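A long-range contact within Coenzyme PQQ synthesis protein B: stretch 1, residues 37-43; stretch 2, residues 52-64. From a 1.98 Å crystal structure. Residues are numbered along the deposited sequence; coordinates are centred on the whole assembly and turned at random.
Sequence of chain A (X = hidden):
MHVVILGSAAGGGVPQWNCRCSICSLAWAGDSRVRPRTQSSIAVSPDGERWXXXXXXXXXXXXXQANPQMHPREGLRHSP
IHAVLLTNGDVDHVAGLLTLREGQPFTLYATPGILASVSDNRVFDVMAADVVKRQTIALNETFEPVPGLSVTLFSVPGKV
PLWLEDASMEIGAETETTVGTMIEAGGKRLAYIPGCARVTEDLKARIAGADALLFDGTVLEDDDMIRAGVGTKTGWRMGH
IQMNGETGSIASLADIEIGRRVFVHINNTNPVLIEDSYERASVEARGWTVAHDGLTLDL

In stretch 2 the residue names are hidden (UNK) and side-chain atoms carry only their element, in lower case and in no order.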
# COMPACT_ATOMS: atom_id res chain seq x y z
N ARG A 37 -11.15 -6.98 1.64
CA ARG A 37 -11.16 -5.67 2.27
C ARG A 37 -9.76 -5.08 2.36
O ARG A 37 -8.79 -5.80 2.64
CB ARG A 37 -11.77 -5.73 3.67
CG ARG A 37 -13.26 -5.98 3.74
CD ARG A 37 -13.64 -6.37 5.17
NE ARG A 37 -15.07 -6.23 5.44
CZ ARG A 37 -15.99 -7.12 5.08
NH1 ARG A 37 -17.27 -6.91 5.38
NH2 ARG A 37 -15.64 -8.21 4.42
N THR A 38 -9.66 -3.78 2.14
CA THR A 38 -8.41 -3.06 2.35
C THR A 38 -8.35 -2.54 3.79
O THR A 38 -9.34 -2.63 4.53
CB THR A 38 -8.26 -1.90 1.34
OG1 THR A 38 -9.41 -1.05 1.41
CG2 THR A 38 -8.14 -2.45 -0.08
N GLN A 39 -7.20 -2.01 4.19
CA GLN A 39 -6.93 -1.69 5.59
C GLN A 39 -7.48 -0.35 6.06
O GLN A 39 -7.60 0.60 5.28
CB GLN A 39 -5.42 -1.76 5.85
CG GLN A 39 -4.90 -3.20 5.84
CD GLN A 39 -3.41 -3.30 5.63
OE1 GLN A 39 -2.64 -3.39 6.59
NE2 GLN A 39 -2.98 -3.28 4.38
N SER A 40 -7.78 -0.30 7.35
CA SER A 40 -8.53 0.77 8.02
C SER A 40 -8.24 2.20 7.58
O SER A 40 -7.16 2.74 7.81
CB SER A 40 -8.28 0.67 9.53
OG SER A 40 -9.01 1.64 10.26
N SER A 41 -9.25 2.80 6.95
CA SER A 41 -9.23 4.21 6.56
C SER A 41 -10.62 4.66 6.16
O SER A 41 -11.37 3.89 5.54
CB SER A 41 -8.25 4.45 5.41
OG SER A 41 -8.29 5.81 4.99
N ILE A 42 -10.99 5.89 6.51
CA ILE A 42 -12.25 6.46 6.05
C ILE A 42 -12.02 7.89 5.57
O ILE A 42 -11.02 8.52 5.91
CB ILE A 42 -13.34 6.47 7.15
CG1 ILE A 42 -13.07 7.56 8.19
CG2 ILE A 42 -13.50 5.09 7.80
CD1 ILE A 42 -14.23 7.81 9.15
N ALA A 43 -12.94 8.38 4.76
CA ALA A 43 -12.90 9.77 4.31
C ALA A 43 -14.21 10.45 4.65
O ALA A 43 -15.28 9.85 4.52
CB ALA A 43 -12.61 9.85 2.83
N UNK A 52 -11.57 15.10 4.16
CA UNK A 52 -10.57 14.78 5.16
C UNK A 52 -10.34 13.28 5.16
O UNK A 52 -11.28 12.50 5.30
c UNK A 52 -8.80 15.30 7.78
c UNK A 52 -10.19 14.67 7.72
c UNK A 52 -11.00 15.24 6.55
c UNK A 52 -10.93 14.85 9.04
N UNK A 53 -9.08 12.87 5.02
CA UNK A 53 -8.73 11.46 5.11
C UNK A 53 -8.37 11.11 6.55
O UNK A 53 -7.49 11.72 7.14
c UNK A 53 -8.28 9.06 3.01
c UNK A 53 -7.26 9.66 3.95
c UNK A 53 -7.56 11.14 4.18
c UNK A 53 -5.85 9.48 3.40
N UNK A 54 -9.05 10.11 7.09
CA UNK A 54 -8.71 9.62 8.43
C UNK A 54 -7.89 8.35 8.31
O UNK A 54 -8.41 7.30 7.91
c UNK A 54 -11.01 10.66 11.20
c UNK A 54 -9.97 9.41 9.26
c UNK A 54 -10.57 10.73 9.75
c UNK A 54 -11.71 11.19 8.86
N UNK A 55 -6.61 8.47 8.64
CA UNK A 55 -5.59 7.42 8.50
C UNK A 55 -5.25 7.16 7.04
O UNK A 55 -6.07 7.35 6.14
c UNK A 55 -6.03 6.14 9.24
c UNK A 55 -6.11 6.34 10.74
o UNK A 55 -5.22 6.92 11.36
n UNK A 55 -7.19 5.85 11.34
N UNK A 56 -4.02 6.69 6.82
CA UNK A 56 -3.51 6.48 5.47
C UNK A 56 -2.92 5.08 5.37
O UNK A 56 -1.78 4.84 5.78
c UNK A 56 -2.48 7.53 5.08
N UNK A 57 -3.70 4.15 4.83
CA UNK A 57 -3.38 2.73 4.86
C UNK A 57 -2.44 2.32 3.72
O UNK A 57 -2.30 3.04 2.74
o UNK A 57 -4.94 1.47 3.48
c UNK A 57 -4.67 1.91 4.80
N UNK A 58 -1.78 1.15 3.86
CA UNK A 58 -0.92 0.65 2.78
C UNK A 58 -1.67 0.45 1.46
O UNK A 58 -1.03 0.36 0.40
c UNK A 58 -0.42 -0.70 3.33
c UNK A 58 -1.72 0.28 5.05
c UNK A 58 -0.49 -0.55 4.81
N UNK A 59 -2.99 0.36 1.52
CA UNK A 59 -3.82 0.14 0.34
C UNK A 59 -4.35 1.43 -0.27
O UNK A 59 -5.23 1.39 -1.13
o UNK A 59 -4.86 -2.32 2.47
c UNK A 59 -4.59 -2.09 1.27
c UNK A 59 -5.01 -0.76 0.69
o UNK A 59 -4.01 -2.91 0.53
N UNK A 60 -3.83 2.57 0.17
CA UNK A 60 -4.46 3.86 -0.12
C UNK A 60 -4.61 4.13 -1.62
O UNK A 60 -5.59 4.75 -2.04
c UNK A 60 -3.68 5.02 0.54
c UNK A 60 -2.27 5.12 -0.01
c UNK A 60 -4.43 6.35 0.36
c UNK A 60 -3.80 7.51 1.08
N UNK A 61 -3.67 3.66 -2.43
CA UNK A 61 -3.75 3.89 -3.86
C UNK A 61 -4.93 3.12 -4.47
O UNK A 61 -5.64 3.64 -5.33
c UNK A 61 -2.44 3.51 -4.55
n UNK A 61 -1.82 1.69 -8.35
c UNK A 61 -1.08 3.78 -6.66
c UNK A 61 -1.63 2.89 -8.88
n UNK A 61 -1.27 3.90 -8.10
n UNK A 61 -1.81 3.09 -10.17
c UNK A 61 -2.43 3.95 -5.99
N UNK A 62 -5.15 1.90 -4.00
CA UNK A 62 -6.28 1.10 -4.45
C UNK A 62 -7.60 1.69 -3.95
O UNK A 62 -8.62 1.64 -4.64
c UNK A 62 -3.77 -0.54 -4.82
o UNK A 62 -3.26 -0.19 -5.89
c UNK A 62 -5.15 -1.17 -4.79
c UNK A 62 -6.14 -0.35 -3.98
n UNK A 62 -3.15 -0.41 -3.65
N UNK A 63 -7.56 2.26 -2.75
CA UNK A 63 -8.74 2.87 -2.14
C UNK A 63 -9.16 4.12 -2.90
O UNK A 63 -10.35 4.37 -3.08
c UNK A 63 -7.78 2.23 1.56
n UNK A 63 -8.17 1.42 2.53
c UNK A 63 -8.32 1.94 0.18
o UNK A 63 -7.02 3.18 1.75
c UNK A 63 -8.45 3.19 -0.68
N UNK A 64 -8.18 4.89 -3.35
CA UNK A 64 -8.45 6.09 -4.13
C UNK A 64 -9.05 5.69 -5.48
O UNK A 64 -10.03 6.29 -5.93
c UNK A 64 -7.38 7.99 -5.39
c UNK A 64 -6.79 7.59 -2.99
c UNK A 64 -7.18 6.93 -4.32
c UNK A 64 -5.48 8.34 -3.03

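Position 52 carries four carbons forked at the second; its side chain does not reach stretch 1, and contact comes through the backbone, O of 52 lying 3.3 Å from A43 CA in a CA-H...O contact. The fork is the leucine pattern: L52. Position 53 repeats the four carbons and the fork. One terminal carbon approaches A43 CB at 4.4 Å and S41 OG at 3.8 Å, on the sheet face that A43 shares: L53, with that carbon CD1. Position 54 again has four carbons forked at the second, and its CB packs 3.8 Å from I42 CG1 on the other face, giving L54. Its backbone fixes the antiparallel register: N of 54 donates to I42 O (2.8 Å, 165°), and I42 N donates to O of 54 (3.3 Å, 158°).

Position 55 has two carbons, the second bearing one oxygen and one nitrogen, and its CB is 3.9 Å from S40 O. It is N55, with both amide atoms hydrogen-bonded elsewhere in the structure. S41 OG lies 2.9 Å from N55 O and 3.3 Å from L54 O; its one proton cannot be assigned between them. Position 56 has a single carbon, pointing away from stretch 1: A56. Position 57 has one carbon followed by one oxygen, and its CB sits 3.2 Å from Q39 O: S57.

At position 58 three carbons close a ring onto the backbone N, and one ring carbon is 3.7 Å from Q39 NE2; the ring defines P58, that carbon being CG. Position 59 has two carbons, the second carrying two oxygens. One of these oxygens accepts from Q39 N (2.9 Å, 152°) and Q39 NE2 (2.8 Å, 157°), while CB of 59 lies 3.5 Å from T38 CB. This is D59, the accepting oxygen being OD2.

Position 60 has four carbons, forked at the first, one arm two carbons long, and makes no contact here: I60. Position 61 runs three carbons, a nitrogen, then a carbon with two more nitrogens, out of reach: R61. Position 62 has three carbons ending in one oxygen and one nitrogen, with no contact within 4.5 Å: Q62. Position 63 has the same composition but reaches stretch 1, its terminal nitrogen 3.0 Å from T38 OG1 and 2.9 Å from Q39 O. It is Q63, and NE2 donates to both (156° and 142°). Position 64, four carbons forked at the first with one two-carbon arm, is out of reach: I64.

The contact therefore joins two modes. Paired strands supply backbone hydrogen bonds and apolar packing; beyond them, D59 and Q63 clasp the T38-Q39 segment through side-chain bonds. Together the two stretches bury 639 Å², both sides summed.

Stretch 2, residues 52-64: LLLNASPDIRQQI
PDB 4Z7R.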